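Local atomic coordinates of ribulose-1,5-bisphosphate carboxylase/oxygenase large subunit (Rhodopseudomonas palustris, PDB entry 3QFW), a protein that probably acts as a magnesium-dependent enzyme of the RuBisCO large-chain family with ribulose-bisphosphate carboxylase activity, though as a RuBisCO-like protein its physiological reaction may differ. Residues Ala66-Leu71 / Asp101-Ala106; Ala73-Ala78 / Leu84-Gly89; Leu330-Gly335 / Ala365-Arg370. One frame throughout, in Å; residues are numbered along the deposited sequence.

Contact 1: residues Ala66-Leu71 / Asp101-Ala106; sequences AVRIGL and DVELPA
R68 NH1 donates to E103 OE2 at 2.9 Å, and an N-H...O angle of 172° makes this a nearly straight, charged hydrogen bond. It is the main link of the salt bridge between the two segments. The second link is weak: R68 NH2 lies 3.4 Å from E103 OE1. The pairing is therefore lopsided and not an even two-pronged fork. The approach is also tilted: the guanidinium and carboxylate planes stand 60° apart. E103 OE2 sits at the edge of the guanidinium, close to its plane, but R68 NH1 meets that oxygen from above the carboxylate, 57° out of the carboxylate plane. The chains cross at about a right angle. E103 stays extended beyond CG, whereas R68 is bent at chi3, which turns its guanidinium toward the glutamate. The backbones stay well apart, with the CA atoms of R68 and D101, the nearest across the segments, separated by 9.2 Å. That spacing is about two strand intervals, and the pairing agrees: strands 64-71 and 102-103 each run antiparallel to strand 8-15, which lies between them. The ion pair thus bridges two strands over a third, at the surface, with R68 resting on V9 and T11 of the middle strand and also touching E55 and D56. On the other face of the sheet V67 and I69 pack on helix 18-31. V102, and L104 just past its strand, meet helix 265-276, and strand 53-59 pairs antiparallel with strand 64-71 on the side away from strand 8-15.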
loop_
_atom_site.group_PDB
_atom_site.type_symbol
_atom_site.label_atom_id
_atom_site.label_comp_id
_atom_site.label_asym_id
_atom_site.label_seq_id
_atom_site.Cartn_x
_atom_site.Cartn_y
_atom_site.Cartn_z
ATOM N N ALA B 66 -0.628 19.708 -15.502
ATOM C CA ALA B 66 -0.278 18.345 -15.842
ATOM C C ALA B 66 1.184 18.339 -16.252
ATOM O O ALA B 66 1.619 19.163 -17.060
ATOM C CB ALA B 66 -1.154 17.828 -16.971
ATOM N N VAL B 67 1.945 17.419 -15.682
ATOM C CA VAL B 67 3.369 17.347 -15.964
ATOM C C VAL B 67 3.742 15.950 -16.421
ATOM O O VAL B 67 3.517 14.971 -15.712
ATOM C CB VAL B 67 4.205 17.764 -14.737
ATOM C CG1 VAL B 67 5.702 17.595 -15.008
ATOM C CG2 VAL B 67 3.871 19.204 -14.346
ATOM N N ARG B 68 4.283 15.871 -17.631
ATOM C CA ARG B 68 4.761 14.616 -18.189
ATOM C C ARG B 68 6.242 14.448 -17.891
ATOM O O ARG B 68 7.063 15.302 -18.249
ATOM C CB ARG B 68 4.511 14.569 -19.698
ATOM C CG ARG B 68 3.066 14.274 -20.063
ATOM C CD ARG B 68 2.796 14.462 -21.559
ATOM N NE ARG B 68 3.536 13.522 -22.399
ATOM C CZ ARG B 68 3.078 12.334 -22.790
ATOM N NH1 ARG B 68 1.885 11.919 -22.394
ATOM N NH2 ARG B 68 3.823 11.552 -23.560
ATOM N N ILE B 69 6.578 13.348 -17.231
ATOM C CA ILE B 69 7.962 13.055 -16.893
ATOM C C ILE B 69 8.407 11.780 -17.567
ATOM O O ILE B 69 7.733 10.754 -17.482
ATOM C CB ILE B 69 8.149 12.884 -15.376
ATOM C CG1 ILE B 69 7.709 14.152 -14.645
ATOM C CG2 ILE B 69 9.614 12.554 -15.043
ATOM C CD1 ILE B 69 8.546 15.359 -14.990
ATOM N N GLY B 70 9.543 11.852 -18.247
ATOM C CA GLY B 70 10.130 10.689 -18.881
ATOM C C GLY B 70 11.084 10.045 -17.903
ATOM O O GLY B 70 12.092 10.645 -17.522
ATOM N N LEU B 71 10.770 8.824 -17.491
ATOM C CA LEU B 71 11.571 8.114 -16.502
ATOM C C LEU B 71 12.337 6.975 -17.155
ATOM O O LEU B 71 11.751 6.150 -17.845
ATOM C CB LEU B 71 10.688 7.562 -15.375
ATOM C CG LEU B 71 9.969 8.569 -14.465
ATOM C CD1 LEU B 71 9.042 7.859 -13.479
ATOM C CD2 LEU B 71 10.964 9.443 -13.717
ATOM N N ASP B 101 -1.562 9.286 -14.923
ATOM C CA ASP B 101 -1.497 8.252 -15.957
ATOM C C ASP B 101 -0.065 7.769 -16.148
ATOM O O ASP B 101 0.880 8.416 -15.701
ATOM C CB ASP B 101 -2.046 8.770 -17.291
ATOM C CG ASP B 101 -2.571 7.651 -18.185
ATOM O OD1 ASP B 101 -2.567 6.474 -17.757
ATOM O OD2 ASP B 101 -2.999 7.950 -19.326
ATOM N N VAL B 102 0.084 6.632 -16.821
ATOM C CA VAL B 102 1.405 6.090 -17.134
ATOM C C VAL B 102 1.367 5.460 -18.525
ATOM O O VAL B 102 0.484 4.652 -18.831
ATOM C CB VAL B 102 1.865 5.044 -16.088
ATOM C CG1 VAL B 102 3.331 4.616 -16.325
ATOM C CG2 VAL B 102 1.719 5.604 -14.687
ATOM N N GLU B 103 2.312 5.851 -19.371
ATOM C CA GLU B 103 2.469 5.230 -20.677
ATOM C C GLU B 103 3.705 4.343 -20.617
ATOM O O GLU B 103 4.828 4.840 -20.583
ATOM C CB GLU B 103 2.618 6.290 -21.775
ATOM C CG GLU B 103 1.503 7.326 -21.806
ATOM C CD GLU B 103 1.697 8.374 -22.892
ATOM O OE1 GLU B 103 2.701 8.296 -23.630
ATOM O OE2 GLU B 103 0.843 9.281 -23.009
ATOM N N LEU B 104 3.485 3.031 -20.595
ATOM C CA LEU B 104 4.568 2.057 -20.496
ATOM C C LEU B 104 4.972 1.533 -21.868
ATOM O O LEU B 104 4.114 1.281 -22.714
ATOM C CB LEU B 104 4.125 0.860 -19.652
ATOM C CG LEU B 104 3.778 1.117 -18.188
ATOM C CD1 LEU B 104 3.064 -0.092 -17.613
ATOM C CD2 LEU B 104 5.035 1.456 -17.357
ATOM N N PRO B 105 6.289 1.369 -22.086
ATOM C CA PRO B 105 6.842 0.634 -23.224
ATOM C C PRO B 105 6.190 -0.739 -23.333
ATOM O O PRO B 105 5.920 -1.382 -22.314
ATOM C CB PRO B 105 8.318 0.484 -22.852
ATOM C CG PRO B 105 8.603 1.699 -22.059
ATOM C CD PRO B 105 7.350 1.957 -21.253
ATOM N N ALA B 106 5.945 -1.173 -24.566
ATOM C CA ALA B 106 5.255 -2.428 -24.830
ATOM C C ALA B 106 5.832 -3.623 -24.083
ATOM O O ALA B 106 5.105 -4.546 -23.741
ATOM C CB ALA B 106 5.224 -2.708 -26.342
#

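Contact 2: residues Ala73-Ala78 / Leu84-Gly89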
loop_
_atom_site.group_PDB
_atom_site.type_symbol
_atom_site.label_atom_id
_atom_site.label_comp_id
_atom_site.label_asym_id
_atom_site.label_seq_id
_atom_site.Cartn_x
_atom_site.Cartn_y
_atom_site.Cartn_z
ATOM N N ALA B 73 13.584 3.675 -18.116
ATOM C CA ALA B 73 13.096 2.318 -17.871
ATOM C C ALA B 73 14.073 1.476 -17.048
ATOM O O ALA B 73 13.665 0.548 -16.346
ATOM C CB ALA B 73 12.783 1.613 -19.188
ATOM N N ALA B 74 15.361 1.787 -17.153
ATOM C CA ALA B 74 16.383 1.031 -16.436
ATOM C C ALA B 74 16.103 1.033 -14.939
ATOM O O ALA B 74 16.377 0.056 -14.250
ATOM C CB ALA B 74 17.765 1.599 -16.714
ATOM N N THR B 75 15.548 2.138 -14.450
ATOM C CA THR B 75 15.321 2.305 -13.016
ATOM C C THR B 75 14.151 1.457 -12.519
ATOM O O THR B 75 14.073 1.129 -11.330
ATOM C CB THR B 75 15.089 3.784 -12.649
ATOM O OG1 THR B 75 13.817 4.218 -13.143
ATOM C CG2 THR B 75 16.176 4.651 -13.249
ATOM N N ALA B 76 13.244 1.088 -13.422
ATOM C CA ALA B 76 12.086 0.306 -13.000
ATOM C C ALA B 76 11.820 -0.935 -13.858
ATOM O O ALA B 76 11.100 -0.872 -14.868
ATOM C CB ALA B 76 10.855 1.199 -12.927
ATOM N N PRO B 77 12.382 -2.081 -13.441
ATOM C CA PRO B 77 12.173 -3.367 -14.107
ATOM C C PRO B 77 10.696 -3.746 -14.040
ATOM O O PRO B 77 9.952 -3.139 -13.267
ATOM C CB PRO B 77 13.002 -4.347 -13.257
ATOM C CG PRO B 77 13.842 -3.515 -12.375
ATOM C CD PRO B 77 13.092 -2.245 -12.166
ATOM N N ALA B 78 10.273 -4.720 -14.839
ATOM C CA ALA B 78 8.879 -5.165 -14.821
ATOM C C ALA B 78 8.593 -5.943 -13.539
ATOM O O ALA B 78 8.414 -7.166 -13.548
ATOM C CB ALA B 78 8.549 -6.001 -16.065
ATOM N N LEU B 84 5.842 0.711 -9.100
ATOM C CA LEU B 84 5.106 1.660 -8.283
ATOM C C LEU B 84 6.098 2.573 -7.528
ATOM O O LEU B 84 5.951 3.805 -7.500
ATOM C CB LEU B 84 4.199 0.895 -7.318
ATOM C CG LEU B 84 2.862 1.508 -6.908
ATOM C CD1 LEU B 84 2.493 2.664 -7.818
ATOM C CD2 LEU B 84 1.759 0.434 -6.919
ATOM N N ASN B 85 7.103 1.961 -6.909
ATOM C CA ASN B 85 8.161 2.714 -6.222
ATOM C C ASN B 85 8.718 3.852 -7.082
ATOM O O ASN B 85 8.728 5.007 -6.668
ATOM C CB ASN B 85 9.279 1.760 -5.778
ATOM C CG ASN B 85 10.243 2.389 -4.774
ATOM O OD1 ASN B 85 9.897 3.314 -4.035
ATOM N ND2 ASN B 85 11.464 1.878 -4.749
ATOM N N MET B 86 9.147 3.540 -8.303
ATOM C CA MET B 86 9.714 4.576 -9.165
ATOM C C MET B 86 8.651 5.569 -9.669
ATOM O O MET B 86 8.952 6.747 -9.891
ATOM C CB MET B 86 10.497 3.966 -10.344
ATOM C CG MET B 86 11.894 3.377 -9.996
ATOM S SD MET B 86 12.856 4.122 -8.628
ATOM C CE MET B 86 12.469 2.976 -7.339
ATOM N N LEU B 87 7.412 5.101 -9.850
ATOM C CA LEU B 87 6.354 5.999 -10.302
ATOM C C LEU B 87 5.941 7.006 -9.244
ATOM O O LEU B 87 5.724 8.178 -9.557
ATOM C CB LEU B 87 5.110 5.225 -10.770
ATOM C CG LEU B 87 5.286 4.418 -12.045
ATOM C CD1 LEU B 87 4.041 3.583 -12.289
ATOM C CD2 LEU B 87 5.557 5.355 -13.224
ATOM N N PHE B 88 5.825 6.560 -7.993
ATOM C CA PHE B 88 5.213 7.412 -6.976
ATOM C C PHE B 88 5.671 7.192 -5.537
ATOM O O PHE B 88 5.072 7.750 -4.619
ATOM C CB PHE B 88 3.697 7.236 -7.017
ATOM C CG PHE B 88 2.937 8.439 -6.542
ATOM C CD1 PHE B 88 3.329 9.718 -6.919
ATOM C CD2 PHE B 88 1.813 8.288 -5.748
ATOM C CE1 PHE B 88 2.624 10.831 -6.493
ATOM C CE2 PHE B 88 1.096 9.396 -5.319
ATOM C CZ PHE B 88 1.498 10.667 -5.691
ATOM N N GLY B 89 6.710 6.391 -5.337
ATOM C CA GLY B 89 7.182 6.081 -3.987
ATOM C C GLY B 89 7.303 7.269 -3.046
ATOM O O GLY B 89 6.606 7.357 -2.026
#
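The CA atoms of A76 and M86 come within 6.2 Å, where helix 80-88 comes back past the loop that leads into it; within that loop a bond from A76 N to A73 O, 3.0 Å, closes a short 3-10 turn. M86 alone carries the helix side of the contact. M86 CG stands anti to the carbonyl carbon of its own residue, and from there M86 CG touches the loop at three places: T75 O at 3.4 Å, T75 OG1 at 3.8 Å and A76 CB at 3.8 Å. M86 CB also lies 3.8 Å from A76 CB, so the methyl of A76 rests against the root of the methionine. No hydrogen bond joins the two segments, yet the loop's polar atoms are held from other directions: T75 O accepts from Q82 NE2 and from Q172 NE2 of the second subunit, and T75 OG1 is bonded to A72 O. M86 packs on G168 of the second subunit and N85 ND2 donates to H167 O there; H167 and G168 of that subunit directly follow a lysine-aspartate-aspartate sequence that resembles a metal-binding motif of RuBisCO, consistent with the family's active site at the subunit interface. Helix 106-112 borders the loop through Y108, whose OH bonds A76 O, while L87 of helix 80-88 packs on I8 and A10 of strand 8-15, and F88 on Y12.

Contact 3: residues Leu330-Gly335 / Ala365-Arg370; sequences LLRFYG and ADYGQR. With SO4 (sulfate ion), chain G.
L331 CB stands almost exactly over the middle of the Y367 ring, 3.6 Å from the centroid and only 1° off the ring normal. All six ring carbons lie at practically the same distance from it, 3.9 Å for CE1 for instance, the evidence for a centred CH-pi contact. The tyrosine reaches this place because its CG is anti to the backbone N (chi1 180°), which sends the ring from the turn across to the helix. Farther out, Y367 OH comes alongside the next residue and lies 3.4 Å from R332 CG, touching the aliphatic base of the arginine, whose chain runs extended from CG to NE. The guanidinium at its end holds a sulfate ion, probably from the crystallisation liquor. R332 NH1 donates to sulfate O4 at 3.1 Å and 162°, and a weak bond runs from R332 NH2 to sulfate O3 at 3.4 Å, the anion lying at the guanidinium edge. A glycine with positive phi marks each change of backbone course: G335 as the chain leaves the helix, and G368 in the type II turn from D366 to Q369 that presents Y367. The pairing joins the end of helix 327-334 to the turn after helix 353-366 in the TIM-barrel domain. L330 and L331 pack inward on L340 of strand 339-341, while F333 and Y334 lie against helix 294-305.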
loop_
_atom_site.group_PDB
_atom_site.type_symbol
_atom_site.label_atom_id
_atom_site.label_comp_id
_atom_site.label_asym_id
_atom_site.label_seq_id
_atom_site.Cartn_x
_atom_site.Cartn_y
_atom_site.Cartn_z
ATOM N N LEU B 330 -27.259 2.782 -15.000
ATOM C CA LEU B 330 -25.871 2.333 -14.980
ATOM C C LEU B 330 -25.480 1.598 -16.258
ATOM O O LEU B 330 -24.332 1.661 -16.691
ATOM C CB LEU B 330 -25.582 1.490 -13.736
ATOM C CG LEU B 330 -25.626 2.307 -12.442
ATOM C CD1 LEU B 330 -25.459 1.396 -11.248
ATOM C CD2 LEU B 330 -24.552 3.388 -12.455
ATOM N N LEU B 331 -26.431 0.894 -16.862
ATOM C CA LEU B 331 -26.143 0.199 -18.105
ATOM C C LEU B 331 -26.083 1.177 -19.266
ATOM O O LEU B 331 -25.348 0.956 -20.229
ATOM C CB LEU B 331 -27.159 -0.909 -18.366
ATOM C CG LEU B 331 -26.938 -2.232 -17.620
ATOM C CD1 LEU B 331 -25.528 -2.400 -17.111
ATOM C CD2 LEU B 331 -27.925 -2.409 -16.492
ATOM N N ARG B 332 -26.850 2.263 -19.176
ATOM C CA ARG B 332 -26.715 3.348 -20.148
ATOM C C ARG B 332 -25.337 3.985 -19.979
ATOM O O ARG B 332 -24.640 4.271 -20.951
ATOM C CB ARG B 332 -27.801 4.403 -19.953
ATOM C CG ARG B 332 -29.189 3.957 -20.424
ATOM C CD ARG B 332 -30.288 4.925 -19.963
ATOM N NE ARG B 332 -31.622 4.333 -20.134
ATOM C CZ ARG B 332 -32.593 4.390 -19.227
ATOM N NH1 ARG B 332 -32.404 5.024 -18.076
ATOM N NH2 ARG B 332 -33.754 3.805 -19.460
ATOM N N PHE B 333 -24.959 4.204 -18.727
ATOM C CA PHE B 333 -23.692 4.855 -18.432
ATOM C C PHE B 333 -22.497 4.026 -18.885
ATOM O O PHE B 333 -21.608 4.520 -19.582
ATOM C CB PHE B 333 -23.566 5.136 -16.932
ATOM C CG PHE B 333 -22.385 5.998 -16.591
ATOM C CD1 PHE B 333 -22.452 7.370 -16.763
ATOM C CD2 PHE B 333 -21.202 5.436 -16.129
ATOM C CE1 PHE B 333 -21.369 8.176 -16.469
ATOM C CE2 PHE B 333 -20.115 6.231 -15.831
ATOM C CZ PHE B 333 -20.192 7.601 -15.995
ATOM N N TYR B 334 -22.481 2.760 -18.483
ATOM C CA TYR B 334 -21.307 1.921 -18.679
ATOM C C TYR B 334 -21.346 1.058 -19.929
ATOM O O TYR B 334 -20.329 0.509 -20.341
ATOM C CB TYR B 334 -21.105 1.010 -17.460
ATOM C CG TYR B 334 -20.646 1.723 -16.204
ATOM C CD1 TYR B 334 -19.347 2.210 -16.098
ATOM C CD2 TYR B 334 -21.496 1.879 -15.115
ATOM C CE1 TYR B 334 -18.911 2.856 -14.954
ATOM C CE2 TYR B 334 -21.066 2.529 -13.951
ATOM C CZ TYR B 334 -19.765 3.012 -13.882
ATOM O OH TYR B 334 -19.312 3.657 -12.745
ATOM N N GLY B 335 -22.515 0.932 -20.548
ATOM C CA GLY B 335 -22.656 -0.068 -21.582
ATOM C C GLY B 335 -22.801 -1.400 -20.880
ATOM O O GLY B 335 -22.864 -1.446 -19.652
ATOM N N ALA B 365 -30.608 -8.573 -17.419
ATOM C CA ALA B 365 -30.649 -9.399 -18.623
ATOM C C ALA B 365 -31.536 -8.796 -19.716
ATOM O O ALA B 365 -31.246 -8.943 -20.902
ATOM C CB ALA B 365 -31.091 -10.821 -18.285
ATOM N N ASP B 366 -32.596 -8.102 -19.303
ATOM C CA ASP B 366 -33.596 -7.563 -20.227
ATOM C C ASP B 366 -33.147 -6.269 -20.888
ATOM O O ASP B 366 -33.769 -5.795 -21.855
ATOM C CB ASP B 366 -34.920 -7.319 -19.497
ATOM C CG ASP B 366 -35.610 -8.609 -19.088
ATOM O OD1 ASP B 366 -35.286 -9.672 -19.661
ATOM O OD2 ASP B 366 -36.477 -8.557 -18.192
ATOM N N TYR B 367 -32.065 -5.697 -20.366
ATOM C CA TYR B 367 -31.589 -4.414 -20.853
ATOM C C TYR B 367 -31.213 -4.458 -22.336
ATOM O O TYR B 367 -30.477 -5.339 -22.782
ATOM C CB TYR B 367 -30.403 -3.881 -20.017
ATOM C CG TYR B 367 -29.939 -2.560 -20.555
ATOM C CD1 TYR B 367 -30.566 -1.384 -20.177
ATOM C CD2 TYR B 367 -28.919 -2.490 -21.494
ATOM C CE1 TYR B 367 -30.174 -0.169 -20.696
ATOM C CE2 TYR B 367 -28.521 -1.279 -22.023
ATOM C CZ TYR B 367 -29.157 -0.122 -21.619
ATOM O OH TYR B 367 -28.775 1.089 -22.137
ATOM N N GLY B 368 -31.724 -3.498 -23.097
ATOM C CA GLY B 368 -31.323 -3.348 -24.482
ATOM C C GLY B 368 -31.776 -4.496 -25.361
ATOM O O GLY B 368 -31.125 -4.838 -26.353
ATOM N N GLN B 369 -32.893 -5.105 -24.989
ATOM C CA GLN B 369 -33.521 -6.077 -25.871
ATOM C C GLN B 369 -35.026 -5.864 -25.984
ATOM O O GLN B 369 -35.645 -5.184 -25.159
ATOM C CB GLN B 369 -33.189 -7.509 -25.453
ATOM C CG GLN B 369 -33.800 -7.948 -24.148
ATOM C CD GLN B 369 -33.306 -9.319 -23.731
ATOM O OE1 GLN B 369 -32.148 -9.669 -23.964
ATOM N NE2 GLN B 369 -34.187 -10.110 -23.124
ATOM N N ARG B 370 -35.606 -6.449 -27.023
ATOM C CA ARG B 370 -37.025 -6.283 -27.289
ATOM C C ARG B 370 -37.892 -6.706 -26.109
ATOM O O ARG B 370 -37.675 -7.752 -25.497
ATOM C CB ARG B 370 -37.421 -7.046 -28.559
ATOM C CG ARG B 370 -36.697 -6.549 -29.805
ATOM C CD ARG B 370 -37.299 -7.098 -31.084
ATOM N NE ARG B 370 -37.097 -8.536 -31.236
ATOM C CZ ARG B 370 -36.096 -9.084 -31.919
ATOM N NH1 ARG B 370 -35.188 -8.313 -32.510
ATOM N NH2 ARG B 370 -36.000 -10.405 -32.011
HETATM S S SO4 G . -35.591 3.829 -15.697
HETATM O O1 SO4 G . -35.279 2.491 -15.194
HETATM O O2 SO4 G . -36.565 4.453 -14.800
HETATM O O3 SO4 G . -36.152 3.746 -17.039
HETATM O O4 SO4 G . -34.366 4.630 -15.746
#

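From the N terminus, strand 64-71 opens contact 1, which closes only when the chain reaches strand 102-103. Contact 2 lies wholly within that excursion and closes a much shorter loop, with just five residues between its segments. The two are neighbours in space: their centres are 11 Å apart, L71 CD1 packs 3.8 Å from M86 O, and V102 meets L87. Contact 1 spans two strands across strand 8-15, while contact 2 fastens the loop after strand 64-71 to helix 80-88, beside the second subunit. Contact 3 follows in series, near the C terminus, joining the end of helix 327-334 and the turn after helix 353-366; its centre is 40 Å from that of contact 2, across the chain's centre.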